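PDB 5MQR: beta-L-arabinobiosidase from Bacteroides thetaiotaomicron, which probably hydrolyses glycosidic bonds in arabinose-containing plant pectin, as a multidomain glycosidase of a gut bacterium. Local coordinates for residues Gln870-Met875 with Tyr889-Phe894; Trp907-Ile910 with Gly915-Ala918. One frame throughout, in Å; residues are numbered along the deposited sequence.

Contact 1: residues Gln870-Met875 with Tyr889-Phe894; sequences QFFETM and YIPWYF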
# COMPACT_ATOMS: atom_id res chain seq x y z
N GLN A 870 -35.52 -28.27 -17.31
CA GLN A 870 -34.29 -28.24 -16.51
C GLN A 870 -34.13 -26.88 -15.83
O GLN A 870 -33.26 -26.08 -16.16
CB GLN A 870 -33.07 -28.65 -17.35
CG GLN A 870 -33.24 -30.00 -18.01
CD GLN A 870 -32.03 -30.41 -18.80
OE1 GLN A 870 -30.96 -30.69 -18.24
NE2 GLN A 870 -32.17 -30.43 -20.11
N PHE A 871 -35.02 -26.64 -14.88
CA PHE A 871 -35.15 -25.34 -14.24
C PHE A 871 -36.16 -25.44 -13.09
O PHE A 871 -37.17 -26.16 -13.20
CB PHE A 871 -35.64 -24.30 -15.27
CG PHE A 871 -35.23 -22.91 -14.95
CD1 PHE A 871 -33.95 -22.46 -15.28
CD2 PHE A 871 -36.09 -22.06 -14.29
CE1 PHE A 871 -33.55 -21.17 -14.96
CE2 PHE A 871 -35.70 -20.77 -13.98
CZ PHE A 871 -34.43 -20.32 -14.32
N PHE A 872 -35.87 -24.76 -11.98
CA PHE A 872 -36.77 -24.71 -10.85
C PHE A 872 -37.89 -23.76 -11.16
O PHE A 872 -37.64 -22.62 -11.53
CB PHE A 872 -36.07 -24.24 -9.57
CG PHE A 872 -35.13 -25.25 -9.00
CD1 PHE A 872 -35.62 -26.36 -8.35
CD2 PHE A 872 -33.75 -25.07 -9.09
CE1 PHE A 872 -34.75 -27.30 -7.81
CE2 PHE A 872 -32.88 -26.00 -8.54
CZ PHE A 872 -33.38 -27.12 -7.90
N GLU A 873 -39.12 -24.23 -11.00
CA GLU A 873 -40.29 -23.48 -11.40
C GLU A 873 -41.45 -23.68 -10.41
O GLU A 873 -41.49 -24.67 -9.67
CB GLU A 873 -40.73 -23.89 -12.81
CG GLU A 873 -39.69 -23.61 -13.89
CD GLU A 873 -40.14 -24.00 -15.29
OE1 GLU A 873 -41.31 -24.39 -15.46
OE2 GLU A 873 -39.31 -23.91 -16.23
N THR A 874 -42.37 -22.73 -10.44
CA THR A 874 -43.58 -22.74 -9.65
C THR A 874 -44.40 -23.96 -10.00
O THR A 874 -44.47 -24.36 -11.16
CB THR A 874 -44.43 -21.50 -9.96
OG1 THR A 874 -43.71 -20.32 -9.56
CG2 THR A 874 -45.75 -21.54 -9.22
N MSE A 875 -44.98 -24.58 -8.99
CA MSE A 875 -45.83 -25.74 -9.19
C MSE A 875 -47.22 -25.20 -8.96
O MSE A 875 -47.54 -24.71 -7.88
CB MSE A 875 -45.28 -26.84 -8.27
CG MSE A 875 -45.88 -28.24 -8.35
SE MSE A 875 -45.87 -29.02 -10.18
CE MSE A 875 -44.02 -29.20 -10.70
N TYR A 889 -33.87 -19.14 -9.68
CA TYR A 889 -32.52 -19.08 -9.18
C TYR A 889 -32.43 -18.92 -7.67
O TYR A 889 -31.38 -19.16 -7.11
CB TYR A 889 -31.71 -17.98 -9.87
CG TYR A 889 -31.45 -18.25 -11.35
CD1 TYR A 889 -30.78 -19.41 -11.78
CD2 TYR A 889 -31.85 -17.33 -12.32
CE1 TYR A 889 -30.56 -19.64 -13.13
CE2 TYR A 889 -31.62 -17.55 -13.66
CZ TYR A 889 -31.00 -18.70 -14.07
OH TYR A 889 -30.80 -18.86 -15.42
N ILE A 890 -33.54 -18.62 -6.99
CA ILE A 890 -33.56 -18.38 -5.54
C ILE A 890 -33.08 -19.59 -4.72
O ILE A 890 -32.42 -19.40 -3.72
CB ILE A 890 -34.93 -17.87 -5.05
CG1 ILE A 890 -35.21 -16.49 -5.66
CG2 ILE A 890 -34.98 -17.68 -3.54
CD1 ILE A 890 -36.62 -15.99 -5.40
N PRO A 891 -33.32 -20.84 -5.16
CA PRO A 891 -32.71 -21.93 -4.39
C PRO A 891 -31.20 -21.74 -4.10
O PRO A 891 -30.76 -22.04 -2.98
CB PRO A 891 -32.95 -23.15 -5.26
CG PRO A 891 -34.23 -22.82 -5.98
CD PRO A 891 -34.06 -21.36 -6.31
N TRP A 892 -30.44 -21.23 -5.07
CA TRP A 892 -29.01 -20.97 -4.88
C TRP A 892 -28.67 -19.76 -3.99
O TRP A 892 -27.57 -19.67 -3.47
CB TRP A 892 -28.29 -20.79 -6.22
CG TRP A 892 -28.13 -22.06 -6.92
CD1 TRP A 892 -27.19 -23.01 -6.68
CD2 TRP A 892 -28.96 -22.56 -7.96
NE1 TRP A 892 -27.35 -24.05 -7.52
CE2 TRP A 892 -28.42 -23.81 -8.34
CE3 TRP A 892 -30.06 -22.06 -8.65
CZ2 TRP A 892 -28.97 -24.59 -9.35
CZ3 TRP A 892 -30.63 -22.84 -9.66
CH2 TRP A 892 -30.08 -24.10 -9.99
N TYR A 893 -29.60 -18.85 -3.80
CA TYR A 893 -29.47 -17.79 -2.78
C TYR A 893 -29.21 -18.38 -1.39
O TYR A 893 -28.55 -17.75 -0.56
CB TYR A 893 -30.74 -16.92 -2.76
CG TYR A 893 -30.66 -15.67 -1.96
CD1 TYR A 893 -30.84 -15.70 -0.61
CD2 TYR A 893 -30.47 -14.43 -2.58
CE1 TYR A 893 -30.75 -14.54 0.15
CE2 TYR A 893 -30.42 -13.26 -1.84
CZ TYR A 893 -30.56 -13.32 -0.47
OH TYR A 893 -30.52 -12.18 0.32
N PHE A 894 -29.71 -19.59 -1.14
CA PHE A 894 -29.52 -20.26 0.14
C PHE A 894 -28.72 -21.53 0.02
O PHE A 894 -28.75 -22.37 0.91
CB PHE A 894 -30.88 -20.54 0.78
CG PHE A 894 -31.76 -19.34 0.84
CD1 PHE A 894 -31.68 -18.46 1.90
CD2 PHE A 894 -32.65 -19.08 -0.17
CE1 PHE A 894 -32.48 -17.32 1.95
CE2 PHE A 894 -33.46 -17.95 -0.13
CZ PHE A 894 -33.38 -17.07 0.93
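An aromatic cluster inside the MGH1-like glycoside hydrolase domain, probably an (alpha/alpha)6 barrel as in other six-hairpin glycosidases, forms this contact, with F871 and F872 meeting Y889, P891 and W892. No hydrogen bond crosses between the two segments; rings interlock instead. F871 drives its edge into the face of Y889 in a T-shaped pair, planes at 78° and centroids 5.2 Å apart. Its CE1 comes to 3.7 Å from Y889 CZ, while Y889 OH lies near the plane of the F871 ring, at its rim. The F871 CG is anti to the backbone N (chi1 -153°), which swings the ring across to the tyrosine although the CA-CB bond does not point there. Y889 is buried, and its hydroxyl is satisfied by a hydrogen bond to A906 O, which helps fix the ring.

The two phenylalanines lie on strand 871-872, which pairs antiparallel with 865-866 in a small hairpin; a G1 beta bulge sets Q870 and F871 opposite N866. From this hairpin F872 points at the short, loosely hydrogen-bonded helix around 890-893. P891 CG sits over one face of the F872 ring in a CH-pi contact, 4.2 Å from its centroid. At the edge of the same ring, F872 CE2 approaches W892 CH2 at 3.7 Å, giving an offset edge-to-face pair with planes at 69°. F961 and Y965 extend the cluster round the indole, and W865 joins F872.

Contact 2: residues Trp907-Ile910 with Gly915-Ala918; sequences WKEI and GFSA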
# COMPACT_ATOMS: atom_id res chain seq x y z
N TRP A 907 -28.36 -22.37 -15.14
CA TRP A 907 -27.56 -21.17 -15.21
C TRP A 907 -27.16 -20.75 -16.64
O TRP A 907 -26.70 -19.63 -16.84
CB TRP A 907 -26.33 -21.30 -14.31
CG TRP A 907 -26.71 -21.23 -12.88
CD1 TRP A 907 -26.80 -22.26 -12.00
CD2 TRP A 907 -27.07 -20.07 -12.17
NE1 TRP A 907 -27.20 -21.81 -10.77
CE2 TRP A 907 -27.37 -20.46 -10.84
CE3 TRP A 907 -27.18 -18.72 -12.52
CZ2 TRP A 907 -27.77 -19.54 -9.87
CZ3 TRP A 907 -27.58 -17.81 -11.54
CH2 TRP A 907 -27.86 -18.23 -10.23
N LYS A 908 -27.36 -21.63 -17.62
CA LYS A 908 -27.10 -21.27 -19.01
C LYS A 908 -28.02 -20.15 -19.49
O LYS A 908 -27.64 -19.40 -20.38
CB LYS A 908 -27.20 -22.48 -19.95
CG LYS A 908 -26.08 -23.47 -19.75
CD LYS A 908 -26.08 -24.58 -20.78
CE LYS A 908 -24.83 -25.44 -20.60
NZ LYS A 908 -24.65 -26.44 -21.69
N GLU A 909 -29.19 -20.03 -18.88
CA GLU A 909 -30.17 -19.02 -19.29
C GLU A 909 -29.74 -17.59 -18.97
O GLU A 909 -30.29 -16.65 -19.51
CB GLU A 909 -31.54 -19.32 -18.70
CG GLU A 909 -32.08 -20.69 -19.09
CD GLU A 909 -32.10 -20.88 -20.60
OE1 GLU A 909 -32.85 -20.13 -21.26
OE2 GLU A 909 -31.36 -21.76 -21.12
N ILE A 910 -28.73 -17.45 -18.13
CA ILE A 910 -28.12 -16.15 -17.87
C ILE A 910 -27.48 -15.56 -19.14
O ILE A 910 -27.49 -14.34 -19.33
CB ILE A 910 -27.11 -16.26 -16.71
CG1 ILE A 910 -27.81 -16.63 -15.40
CG2 ILE A 910 -26.34 -14.97 -16.49
CD1 ILE A 910 -28.88 -15.68 -14.91
N GLY A 915 -33.38 -16.47 -22.93
CA GLY A 915 -33.54 -16.62 -21.50
C GLY A 915 -33.63 -15.30 -20.76
O GLY A 915 -34.57 -14.52 -20.96
N PHE A 916 -32.64 -15.04 -19.91
CA PHE A 916 -32.65 -13.87 -19.05
C PHE A 916 -31.77 -12.72 -19.52
O PHE A 916 -31.87 -11.62 -18.99
CB PHE A 916 -32.31 -14.27 -17.61
CG PHE A 916 -33.24 -15.29 -17.05
CD1 PHE A 916 -34.52 -14.92 -16.63
CD2 PHE A 916 -32.89 -16.63 -16.99
CE1 PHE A 916 -35.42 -15.86 -16.14
CE2 PHE A 916 -33.78 -17.59 -16.49
CZ PHE A 916 -35.04 -17.20 -16.08
N SER A 917 -30.91 -12.96 -20.51
CA SER A 917 -29.95 -11.94 -20.93
C SER A 917 -30.65 -10.87 -21.75
O SER A 917 -31.19 -11.16 -22.82
CB SER A 917 -28.83 -12.53 -21.76
OG SER A 917 -27.86 -11.55 -21.97
N ALA A 918 -30.66 -9.64 -21.24
CA ALA A 918 -31.26 -8.50 -21.96
C ALA A 918 -30.29 -7.33 -22.05
O ALA A 918 -29.28 -7.32 -21.32
CB ALA A 918 -32.55 -8.06 -21.29
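The backbone of E909 turns its carbonyl oxygen to the N-H of F916, a nearly straight hydrogen bond (2.9 Å from F916 N to E909 O, 169° at the hydrogen) whose donor is tilted 28° from the carbonyl plane. Beside this link the F916 ring reaches E909 obliquely, with CD2 3.5 Å from E909 CB. Its CG, anti to the carbonyl carbon (chi1 -58°), turns the ring toward the 3-10 segment. The contact thus closes the connection between that 3-10 turn and strand 917-918, which pairs antiparallel with 921-922 in a second short hairpin of the glycoside hydrolase domain. Replacing F916 with an alanine removes the ring that lies against E909 CB and meets Y889, and would probably open a gap beside both. The E909 side chain bends at its second torsion and brings OE1 alongside the chain at G915, 3.6 Å from G915 CA, while a salt bridge to R928 engages the same oxygen. Farther along, S917 CB lies against I910 O at 3.3 Å. The side chain of I910 starts away from 915-918 and packs onto Y889 and onto T954 and M958 of helix 948-964.

Overall arrangement
Read from the N terminus, contact 1 comes first: the chain leaves helix 843-864, makes the hairpin of strands 865-866 and 871-872, and, with 13 residues of loop between segments 870-875 and 889-894, returns to pack on it. Contact 2 follows in series, closing a much shorter loop of four residues between 907-910 and 915-918; neither nests in nor crosses the other. Their centres are about 14 Å apart, yet they touch. W907 stacks on Y889 and meets W892 edge-to-face, and Y889 OH packs at 3.4 Å from F916 CE2. Helix 948-964 borders both, taking Y889 and W892 from contact 1 and W907 and I910 from contact 2; the hairpins join through F871, F872 and F916.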